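PDB 3MT1: putative carboxynorspermidine decarboxylase protein from Sinorhizobium meliloti, which probably catalyses the pyridoxal 5'-phosphate-dependent decarboxylation of carboxynorspermidine and carboxyspermidine to norspermidine and spermidine, working as a homodimer. Local coordinates for residues I21-E26 against P208-S213; L47-M52 against E68-E73; P5-D10 against T240-T245; I263-L268 against N333-P338. All blocks are in the same frame, centred on the assembly; numbering follows the deposited sequence.

Contact 1 (I21-E26 against P208-S213)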
# COMPACT_ATOMS: atom_id res chain seq x y z
N ILE B 21 24.10 -5.11 17.29
CA ILE B 21 24.49 -3.83 16.70
C ILE B 21 25.59 -3.07 17.51
O ILE B 21 26.67 -2.80 16.99
CB ILE B 21 23.23 -2.95 16.42
CG1 ILE B 21 22.44 -3.59 15.27
CG2 ILE B 21 23.62 -1.51 16.11
CD1 ILE B 21 21.27 -2.83 14.74
N ALA B 22 25.30 -2.76 18.77
CA ALA B 22 26.29 -2.16 19.68
C ALA B 22 27.67 -2.90 19.63
O ALA B 22 28.74 -2.28 19.45
CB ALA B 22 25.73 -2.15 21.08
N HIS B 23 27.63 -4.22 19.78
CA HIS B 23 28.82 -5.07 19.69
C HIS B 23 29.61 -4.73 18.42
O HIS B 23 30.80 -4.44 18.48
CB HIS B 23 28.38 -6.54 19.73
CG HIS B 23 29.50 -7.51 19.65
ND1 HIS B 23 30.09 -8.07 20.77
CD2 HIS B 23 30.13 -8.06 18.58
CE1 HIS B 23 31.04 -8.90 20.39
NE2 HIS B 23 31.09 -8.92 19.07
N VAL B 24 28.94 -4.70 17.27
CA VAL B 24 29.59 -4.31 16.03
C VAL B 24 30.17 -2.90 16.11
O VAL B 24 31.32 -2.70 15.74
CB VAL B 24 28.62 -4.39 14.83
CG1 VAL B 24 29.18 -3.62 13.62
CG2 VAL B 24 28.28 -5.84 14.50
N ARG B 25 29.39 -1.94 16.59
CA ARG B 25 29.85 -0.56 16.72
C ARG B 25 31.11 -0.51 17.60
O ARG B 25 32.05 0.23 17.33
CB ARG B 25 28.77 0.31 17.35
CG ARG B 25 27.50 0.34 16.58
CD ARG B 25 26.37 1.16 17.23
NE ARG B 25 26.81 2.37 17.90
CZ ARG B 25 26.87 2.49 19.22
NH1 ARG B 25 26.49 1.48 20.00
NH2 ARG B 25 27.30 3.62 19.78
N GLU B 26 31.11 -1.31 18.65
CA GLU B 26 32.18 -1.32 19.62
C GLU B 26 33.47 -1.91 18.99
O GLU B 26 34.56 -1.31 19.06
CB GLU B 26 31.66 -2.13 20.82
CG GLU B 26 32.55 -2.23 22.03
CD GLU B 26 32.13 -3.42 22.92
OE1 GLU B 26 30.95 -3.86 22.81
OE2 GLU B 26 32.96 -3.91 23.72
N PRO B 208 29.19 -14.14 11.28
CA PRO B 208 30.55 -13.97 11.84
C PRO B 208 30.77 -12.50 12.16
O PRO B 208 31.51 -11.80 11.47
CB PRO B 208 31.47 -14.44 10.72
CG PRO B 208 30.55 -14.90 9.55
CD PRO B 208 29.22 -14.28 9.82
N VAL B 209 30.10 -12.07 13.22
CA VAL B 209 30.04 -10.68 13.63
C VAL B 209 31.42 -10.06 13.88
O VAL B 209 31.63 -8.86 13.65
CB VAL B 209 29.07 -10.55 14.83
CG1 VAL B 209 29.15 -9.19 15.47
CG2 VAL B 209 27.63 -10.79 14.36
N ASP B 210 32.37 -10.88 14.31
CA ASP B 210 33.71 -10.42 14.70
C ASP B 210 34.67 -10.38 13.53
O ASP B 210 35.43 -9.43 13.39
CB ASP B 210 34.26 -11.28 15.82
CG ASP B 210 33.46 -11.13 17.11
OD1 ASP B 210 33.47 -10.02 17.71
OD2 ASP B 210 32.82 -12.13 17.52
N ALA B 211 34.63 -11.40 12.69
CA ALA B 211 35.25 -11.31 11.39
C ALA B 211 34.77 -10.04 10.65
O ALA B 211 35.56 -9.24 10.16
CB ALA B 211 34.93 -12.58 10.58
N PHE B 212 33.46 -9.85 10.58
CA PHE B 212 32.85 -8.68 9.92
C PHE B 212 33.27 -7.31 10.51
O PHE B 212 33.50 -6.37 9.75
CB PHE B 212 31.34 -8.87 9.95
CG PHE B 212 30.55 -7.66 9.58
CD1 PHE B 212 30.38 -7.31 8.25
CD2 PHE B 212 29.92 -6.90 10.56
CE1 PHE B 212 29.61 -6.21 7.89
CE2 PHE B 212 29.16 -5.80 10.22
CZ PHE B 212 29.00 -5.45 8.87
N SER B 213 33.33 -7.23 11.84
CA SER B 213 33.89 -6.07 12.56
C SER B 213 35.34 -5.81 12.19
O SER B 213 35.74 -4.66 12.02
CB SER B 213 33.84 -6.29 14.07
OG SER B 213 32.50 -6.23 14.54
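His23 reaches from the flank of helix 11-28 to the first turn of helix 209-223. At CB it leaves the helix toward the other segment, and CG stands anti to the backbone N (chi1 180°), so the imidazole swings across the gap. The ring carbon CD2 then meets the methyl CG1 of Val209 at 3.5 Å, an oblique approach. At the tip, NE2 donates to OD1 of Asp210 over 3.0 Å. The acceptor lies close to the imidazole plane, as an N-H donor requires, yet the donor stands above the plane of the carboxylate, the two groups being turned 71° apart. A carboxylate suits this place because it would probably stabilise a protonated imidazole; Asp210 directs its CG beside its own backbone N, which brings OD1 within range.

Beneath this polar bridge Val24 supplies the apolar part. Its CG2 touches Val209 CG1 at 3.6 Å, while CG1, anti to the backbone N, packs obliquely on CE2 of Phe212. Two branches thus serve two partners, a natural use of a beta-branched residue. Ser213 fits against the backbone of Val24 because it is small, and its OG is turned back to Val209 O at 2.9 Å, an oxygen that also accepts from Ser213 N.

The short helix segments run at 36° to each other, 9.6 Å apart at their axes, in the outer layer of the alpha/beta barrel, where helix 11-28 precedes strand 31-35 and helix 209-223 precedes strand 226-229. Phe202 packs on both Val24 and Phe212, and helix 170-190 borders Phe212 through Phe170 and Phe173.

Contact 2 (L47-M52 against E68-E73)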
# COMPACT_ATOMS: atom_id res chain seq x y z
N LEU B 47 13.96 2.95 23.22
CA LEU B 47 14.70 1.72 23.44
C LEU B 47 15.91 1.57 22.50
O LEU B 47 16.97 1.21 22.95
CB LEU B 47 13.79 0.49 23.46
CG LEU B 47 14.45 -0.88 23.27
CD1 LEU B 47 15.17 -1.38 24.55
CD2 LEU B 47 13.42 -1.89 22.81
N MSE B 48 15.77 1.92 21.22
CA MSE B 48 16.86 1.73 20.26
C MSE B 48 18.00 2.77 20.35
O MSE B 48 19.15 2.47 20.00
CB MSE B 48 16.31 1.70 18.83
CG MSE B 48 15.29 0.64 18.62
SE MSE B 48 14.29 0.80 16.98
CE MSE B 48 15.57 0.04 15.80
N ARG B 49 17.66 3.99 20.76
CA ARG B 49 18.58 5.12 20.82
C ARG B 49 19.96 4.78 21.42
O ARG B 49 21.00 5.08 20.83
CB ARG B 49 17.93 6.28 21.62
CG ARG B 49 18.26 7.65 21.10
CD ARG B 49 17.72 8.81 21.94
NE ARG B 49 18.83 9.70 22.32
CZ ARG B 49 18.83 11.04 22.24
NH1 ARG B 49 17.77 11.70 21.75
NH2 ARG B 49 19.91 11.74 22.64
N ASP B 50 19.97 4.15 22.59
CA ASP B 50 21.23 3.96 23.30
C ASP B 50 22.16 2.93 22.66
O ASP B 50 23.28 2.76 23.11
CB ASP B 50 21.00 3.64 24.77
CG ASP B 50 20.27 4.76 25.50
OD1 ASP B 50 20.60 5.96 25.27
OD2 ASP B 50 19.36 4.44 26.29
N TYR B 51 21.69 2.25 21.61
CA TYR B 51 22.46 1.21 20.96
C TYR B 51 22.88 1.59 19.56
O TYR B 51 23.67 0.88 18.93
CB TYR B 51 21.71 -0.12 20.91
CG TYR B 51 21.25 -0.72 22.25
CD1 TYR B 51 22.04 -1.67 22.92
CD2 TYR B 51 20.02 -0.36 22.82
CE1 TYR B 51 21.60 -2.26 24.12
CE2 TYR B 51 19.58 -0.92 24.02
CZ TYR B 51 20.37 -1.89 24.67
OH TYR B 51 19.94 -2.45 25.86
N MSE B 52 22.33 2.70 19.08
CA MSE B 52 22.60 3.15 17.72
C MSE B 52 23.08 4.59 17.66
O MSE B 52 23.19 5.26 18.69
CB MSE B 52 21.39 2.93 16.84
CG MSE B 52 20.95 1.47 16.82
SE MSE B 52 19.47 1.18 15.58
CE MSE B 52 20.47 0.90 14.00
N GLU B 68 13.39 14.73 15.22
CA GLU B 68 12.50 15.01 16.35
C GLU B 68 12.29 13.89 17.34
O GLU B 68 12.10 14.15 18.50
CB GLU B 68 11.15 15.56 15.88
CG GLU B 68 11.32 16.92 15.20
CD GLU B 68 10.03 17.58 14.74
OE1 GLU B 68 8.94 17.01 15.00
OE2 GLU B 68 10.11 18.66 14.12
N ARG B 69 12.32 12.64 16.91
CA ARG B 69 11.96 11.56 17.84
C ARG B 69 13.11 10.61 18.05
O ARG B 69 13.07 9.78 18.93
CB ARG B 69 10.78 10.71 17.31
CG ARG B 69 9.48 11.36 17.07
CD ARG B 69 8.91 11.92 18.31
NE ARG B 69 7.64 12.55 18.03
CZ ARG B 69 6.76 12.92 18.97
NH1 ARG B 69 7.03 12.71 20.27
NH2 ARG B 69 5.61 13.48 18.60
N PHE B 70 14.12 10.64 17.19
CA PHE B 70 15.20 9.71 17.41
C PHE B 70 16.42 10.42 17.95
O PHE B 70 17.04 9.92 18.87
CB PHE B 70 15.54 8.92 16.15
CG PHE B 70 16.39 7.70 16.42
CD1 PHE B 70 17.73 7.83 16.79
CD2 PHE B 70 15.86 6.43 16.31
CE1 PHE B 70 18.49 6.71 17.06
CE2 PHE B 70 16.63 5.29 16.55
CZ PHE B 70 17.93 5.42 16.91
N GLY B 71 16.74 11.59 17.39
CA GLY B 71 17.88 12.37 17.84
C GLY B 71 19.19 11.81 17.34
O GLY B 71 19.20 10.97 16.43
N LYS B 72 20.30 12.28 17.93
CA LYS B 72 21.66 11.85 17.56
C LYS B 72 21.97 12.27 16.11
O LYS B 72 21.55 13.35 15.70
CB LYS B 72 21.88 10.34 17.81
CG LYS B 72 21.84 9.88 19.31
CD LYS B 72 22.52 8.50 19.47
CE LYS B 72 22.77 8.10 20.92
NZ LYS B 72 23.48 6.77 21.03
N GLU B 73 22.68 11.47 15.34
CA GLU B 73 23.01 11.85 13.97
C GLU B 73 21.86 11.54 12.99
O GLU B 73 21.31 10.42 12.98
CB GLU B 73 24.28 11.11 13.50
CG GLU B 73 25.40 12.06 13.06
CD GLU B 73 26.60 11.37 12.45
OE1 GLU B 73 27.46 10.87 13.24
OE2 GLU B 73 26.69 11.37 11.20
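Two neighbouring beta-alpha units of the parallel eight-stranded barrel meet here, where helix 45-49 runs out into a type I turn, Arg49 to Met52, and helix 60-70 gives way to strand 73-77. Lys72 ties the turn down. Extended beyond CG, it brings NZ to the carbonyl oxygens of Met52 at 2.8 Å and Arg49 at 3.0 Å. The first bond lies almost along the C=O axis, at 179°; in the second, NZ stands above the carbonyl plane of Arg49, whose oxygen also accepts from Met52 N. A long ammonium chain suits a place where one donor must serve two carbonyls, and an alanine here would remove both bonds and would probably loosen the turn.

Arg49 slides past Phe70 in the opposite direction, its guanidinium nearly parallel to the ring (7°). Its CD comes to 3.3 Å from Phe70 O, and Lys72 CG lies over one guanidinium face. Phe70, its CG anti to the backbone N, fills the interior: Met52 CB meets the ring edge at CZ (4.3 Å), and Met48 CB approaches CE2 obliquely. Gly71 has positive phi (77°), and a CB there would clash with Arg49 NH1.

Inward, Leu34 of strand 31-35 touches Met48 and Phe70, and helix 233-236 packs on Met48 and Met52; outward, Arg69 makes a salt bridge to Glu361 of the second subunit.

Contact 3 (P5-D10 against T240-T245); sequences PYYLID and TTLEVT
Tyr6 holds CG in the crowded position between its backbone N and carbonyl carbon (chi1 53°), whereas Glu243 places CG beside its own N and bends at chi2 (-60°). The ring thereby lies across the glutamate chain, with Glu243 CB 3.8 Å from the ring centroid, over the face in a CH-pi contact. Glu243 CG is nearer still, 3.4 Å from Tyr6 CE1. Glutamate suits the place: its two methylenes give Tyr6 an aliphatic surface, while OE1 pairs with Arg315 and OE2 accepts from Thr241 OG1 on its anti lone pair at 2.5 Å. An alanine at Tyr6 would remove the aromatic face and would probably leave the Glu243 methylenes less firmly packed.

Strands 6-10 and 240-251 are antiparallel neighbours in the mixed sheet of the class-II decarboxylase fold, so the chain's first strand is built into the same sheet. Tyr6-Glu243 and Leu8-Thr241 are the hydrogen-bonded pairs: Leu8 N gives a 2.7 Å bond to Thr241 O, while Tyr6 N to Glu243 O is weak. Water 1 donates to Leu8 O and Thr241 OG1. On the other face Leu242 CD1 lies over the Tyr7 ring, 4.1 Å from CD2, and Tyr7 OH is hydrogen-bonded to the main-chain oxygen of His266.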
# COMPACT_ATOMS: atom_id res chain seq x y z
N PRO B 5 -6.53 -7.58 14.30
CA PRO B 5 -5.11 -7.83 14.16
C PRO B 5 -4.31 -6.77 14.90
O PRO B 5 -4.80 -5.64 15.10
CB PRO B 5 -4.89 -7.68 12.65
CG PRO B 5 -5.89 -6.69 12.21
CD PRO B 5 -7.11 -6.98 13.09
N TYR B 6 -3.10 -7.13 15.30
CA TYR B 6 -2.14 -6.14 15.76
C TYR B 6 -0.70 -6.63 15.46
O TYR B 6 -0.46 -7.85 15.33
CB TYR B 6 -2.33 -5.81 17.25
CG TYR B 6 -2.35 -7.02 18.16
CD1 TYR B 6 -1.19 -7.52 18.73
CD2 TYR B 6 -3.55 -7.65 18.48
CE1 TYR B 6 -1.22 -8.62 19.59
CE2 TYR B 6 -3.58 -8.75 19.32
CZ TYR B 6 -2.41 -9.24 19.86
OH TYR B 6 -2.45 -10.33 20.69
N TYR B 7 0.22 -5.67 15.31
CA TYR B 7 1.63 -5.97 15.18
C TYR B 7 2.18 -5.98 16.58
O TYR B 7 1.98 -5.00 17.33
CB TYR B 7 2.34 -4.86 14.40
CG TYR B 7 1.88 -4.59 12.98
CD1 TYR B 7 1.06 -3.49 12.70
CD2 TYR B 7 2.32 -5.37 11.91
CE1 TYR B 7 0.63 -3.20 11.40
CE2 TYR B 7 1.92 -5.10 10.59
CZ TYR B 7 1.06 -4.01 10.34
OH TYR B 7 0.63 -3.70 9.05
N LEU B 8 2.87 -7.05 16.98
CA LEU B 8 3.38 -7.13 18.35
C LEU B 8 4.89 -7.04 18.35
O LEU B 8 5.58 -7.92 17.87
CB LEU B 8 2.91 -8.41 19.02
CG LEU B 8 3.27 -8.68 20.49
CD1 LEU B 8 2.92 -7.55 21.35
CD2 LEU B 8 2.55 -9.94 21.02
N ILE B 9 5.41 -5.95 18.87
CA ILE B 9 6.83 -5.80 18.91
C ILE B 9 7.35 -6.35 20.23
O ILE B 9 7.00 -5.85 21.30
CB ILE B 9 7.24 -4.35 18.74
CG1 ILE B 9 6.79 -3.85 17.35
CG2 ILE B 9 8.76 -4.18 18.99
CD1 ILE B 9 6.64 -2.30 17.28
N ASP B 10 8.15 -7.41 20.14
CA ASP B 10 8.70 -8.04 21.31
C ASP B 10 9.93 -7.27 21.86
O ASP B 10 11.02 -7.31 21.28
CB ASP B 10 9.04 -9.53 21.06
CG ASP B 10 9.54 -10.25 22.32
OD1 ASP B 10 8.78 -11.08 22.90
OD2 ASP B 10 10.69 -9.95 22.77
N THR B 240 9.24 -8.96 15.61
CA THR B 240 7.85 -8.55 15.62
C THR B 240 6.96 -9.58 14.93
O THR B 240 7.35 -10.16 13.94
CB THR B 240 7.73 -7.19 14.92
OG1 THR B 240 8.59 -6.23 15.57
CG2 THR B 240 6.27 -6.66 14.89
N THR B 241 5.74 -9.76 15.43
CA THR B 241 4.76 -10.63 14.78
C THR B 241 3.50 -9.84 14.39
O THR B 241 3.22 -8.78 14.97
CB THR B 241 4.35 -11.78 15.69
OG1 THR B 241 3.94 -11.24 16.97
CG2 THR B 241 5.53 -12.78 15.91
N LEU B 242 2.76 -10.35 13.40
CA LEU B 242 1.40 -9.87 13.14
C LEU B 242 0.39 -10.91 13.67
O LEU B 242 0.28 -11.99 13.11
CB LEU B 242 1.18 -9.58 11.63
CG LEU B 242 -0.24 -9.20 11.15
CD1 LEU B 242 -0.85 -8.00 11.91
CD2 LEU B 242 -0.39 -9.03 9.59
N GLU B 243 -0.33 -10.57 14.74
CA GLU B 243 -1.31 -11.45 15.35
C GLU B 243 -2.69 -11.43 14.67
O GLU B 243 -3.30 -10.37 14.57
CB GLU B 243 -1.44 -11.10 16.82
CG GLU B 243 -0.09 -11.13 17.57
CD GLU B 243 0.59 -12.50 17.54
OE1 GLU B 243 -0.09 -13.56 17.71
OE2 GLU B 243 1.83 -12.53 17.36
N VAL B 244 -3.19 -12.59 14.23
CA VAL B 244 -4.52 -12.64 13.58
C VAL B 244 -5.43 -13.80 14.09
O VAL B 244 -4.95 -14.74 14.74
CB VAL B 244 -4.45 -12.72 12.02
CG1 VAL B 244 -3.61 -11.59 11.43
CG2 VAL B 244 -3.92 -14.09 11.57
N THR B 245 -6.72 -13.72 13.76
CA THR B 245 -7.69 -14.69 14.16
C THR B 245 -8.27 -15.29 12.90
O THR B 245 -8.37 -14.61 11.89
CB THR B 245 -8.82 -14.03 15.01
OG1 THR B 245 -8.25 -13.48 16.19
CG2 THR B 245 -9.81 -15.05 15.46
O HOH W 1 6.20 -10.34 18.70

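Contact 4 (I263-L268 against N333-P338); sequences IEAHML and NGVKMP
The imidazole of His266 lies between two aliphatic groups. Over one face comes the Pro338 ring, crossing it obliquely and displaced toward the rim, in a CH-pi contact. Against the opposite face, also off centre, rests CB of Ala265, the residue just before it. The histidine is set there by its first torsion, which puts CG beside the backbone N and anti to the carbonyl carbon (chi1 -53°). Proline suits this position because a compact apolar ring fits well against an aromatic face.

Val335 comes in at a slant rather than over a face. Its CG2, held in the crowded position between backbone N and carbonyl carbon, meets His266 CE1 at 3.7 Å and Ala265 CB at 4.1 Å, so one methyl fills the corner between both residues. A small alanine leaves room for that methyl.

The rim of the imidazole is polar. Water 2 lies in its plane at the edge, 2.9 Å from NE2, and donates to Val335 O over 2.9 Å. On the other nitrogen, ND1 is hydrogen-bonded to Ser261 OG.

Short helix 263-266 is thus joined to the loop leading into strand 339-343, next to the dimer interface, where Glu264 pairs with Lys328 of the second subunit. The helix lies just before Asp269, predicted to bind substrate, whose side chain is about 11 Å from that of His266. With ND1 bound to a serine and NE2 to a water, the buried imidazole has polar partners at both nitrogens, which probably fix its rotation, while Pro338 and Ala265 CB lie over its two faces.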
# COMPACT_ATOMS: atom_id res chain seq x y z
N ILE B 263 -2.99 -9.03 3.22
CA ILE B 263 -1.63 -8.75 2.79
C ILE B 263 -1.52 -7.43 2.04
O ILE B 263 -0.48 -6.77 2.13
CB ILE B 263 -0.92 -9.88 1.99
CG1 ILE B 263 -1.65 -10.21 0.68
CG2 ILE B 263 -0.77 -11.12 2.83
CD1 ILE B 263 -0.75 -10.84 -0.33
N GLU B 264 -2.58 -7.01 1.35
CA GLU B 264 -2.49 -5.76 0.63
C GLU B 264 -2.40 -4.57 1.58
O GLU B 264 -1.65 -3.61 1.35
CB GLU B 264 -3.62 -5.55 -0.40
CG GLU B 264 -3.37 -4.28 -1.21
CD GLU B 264 -4.23 -4.15 -2.44
OE1 GLU B 264 -4.78 -5.17 -2.89
OE2 GLU B 264 -4.39 -3.03 -2.95
N ALA B 265 -3.15 -4.67 2.68
CA ALA B 265 -3.27 -3.54 3.58
C ALA B 265 -2.19 -3.55 4.65
O ALA B 265 -1.87 -2.51 5.20
CB ALA B 265 -4.63 -3.53 4.23
N HIS B 266 -1.66 -4.73 4.95
CA HIS B 266 -0.90 -4.92 6.21
C HIS B 266 0.51 -5.45 6.07
O HIS B 266 1.29 -5.29 6.99
CB HIS B 266 -1.69 -5.79 7.19
CG HIS B 266 -3.07 -5.28 7.44
ND1 HIS B 266 -4.14 -6.10 7.71
CD2 HIS B 266 -3.57 -4.01 7.42
CE1 HIS B 266 -5.23 -5.37 7.87
NE2 HIS B 266 -4.91 -4.10 7.69
N MSE B 267 0.83 -6.08 4.94
CA MSE B 267 2.13 -6.70 4.72
C MSE B 267 2.40 -6.67 3.21
O MSE B 267 2.56 -7.70 2.54
CB MSE B 267 2.11 -8.12 5.29
CG MSE B 267 2.45 -8.21 6.81
SE MSE B 267 2.51 -10.13 7.26
CE MSE B 267 4.45 -10.38 7.01
N LEU B 268 2.41 -5.45 2.68
CA LEU B 268 2.23 -5.19 1.29
C LEU B 268 3.39 -5.71 0.46
O LEU B 268 3.22 -6.05 -0.70
CB LEU B 268 1.98 -3.69 1.09
CG LEU B 268 2.01 -3.04 -0.31
CD1 LEU B 268 0.90 -3.59 -1.24
CD2 LEU B 268 1.97 -1.49 -0.26
N ASN B 333 -9.94 -1.61 1.12
CA ASN B 333 -11.21 -2.26 1.45
C ASN B 333 -11.88 -1.70 2.71
O ASN B 333 -12.94 -2.16 3.11
CB ASN B 333 -11.06 -3.80 1.53
CG ASN B 333 -11.32 -4.52 0.18
OD1 ASN B 333 -11.03 -3.99 -0.90
ND2 ASN B 333 -11.88 -5.74 0.25
N GLY B 334 -11.26 -0.70 3.34
CA GLY B 334 -11.64 -0.28 4.67
C GLY B 334 -11.41 -1.33 5.75
O GLY B 334 -11.91 -1.18 6.88
N VAL B 335 -10.68 -2.40 5.46
CA VAL B 335 -10.39 -3.34 6.54
C VAL B 335 -9.68 -2.67 7.72
O VAL B 335 -8.93 -1.71 7.57
CB VAL B 335 -9.69 -4.68 6.14
CG1 VAL B 335 -10.40 -5.35 4.98
CG2 VAL B 335 -8.23 -4.48 5.86
N LYS B 336 -10.02 -3.16 8.91
CA LYS B 336 -9.44 -2.69 10.16
C LYS B 336 -7.91 -2.69 10.09
O LYS B 336 -7.30 -3.67 9.69
CB LYS B 336 -9.90 -3.58 11.32
CG LYS B 336 -9.88 -2.81 12.62
CD LYS B 336 -10.12 -3.65 13.86
CE LYS B 336 -9.85 -2.80 15.09
NZ LYS B 336 -9.39 -3.69 16.20
N MSE B 337 -7.31 -1.57 10.47
CA MSE B 337 -5.90 -1.46 10.46
C MSE B 337 -5.29 -2.03 11.76
O MSE B 337 -5.85 -1.86 12.83
CB MSE B 337 -5.51 0.01 10.25
CG MSE B 337 -4.02 0.22 9.97
SE MSE B 337 -3.71 2.10 9.65
CE MSE B 337 -4.05 2.11 7.71
N PRO B 338 -4.15 -2.73 11.67
CA PRO B 338 -3.78 -3.38 12.92
C PRO B 338 -3.24 -2.42 13.95
O PRO B 338 -2.53 -1.48 13.61
CB PRO B 338 -2.70 -4.40 12.49
CG PRO B 338 -2.95 -4.64 11.00
CD PRO B 338 -3.44 -3.30 10.51
O HOH W 2 -6.08 -1.43 7.35

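Contacts 3 and 4 are buried and adjoin at the mixed-sheet side of the fold, with centres 13 Å apart: Pro338 rests on strand 6-10, and the two also touch at Tyr7 and His266. Contacts 1 and 2 are partly buried and belong to the barrel side; Arg25 and Ile21 touch the turn around Tyr51 and Met52. Strand 6-10 runs straight into helix 11-28, so contacts 3 and 1 hold successive elements, though they do not touch. Chemistry follows place: polar side chains bridge contacts 1 and 2, a histidine to a carboxylate in one and a lysine to two backbone oxygens in the other; a backbone ladder dominates contact 3, and aliphatic groups against an imidazole mark contact 4.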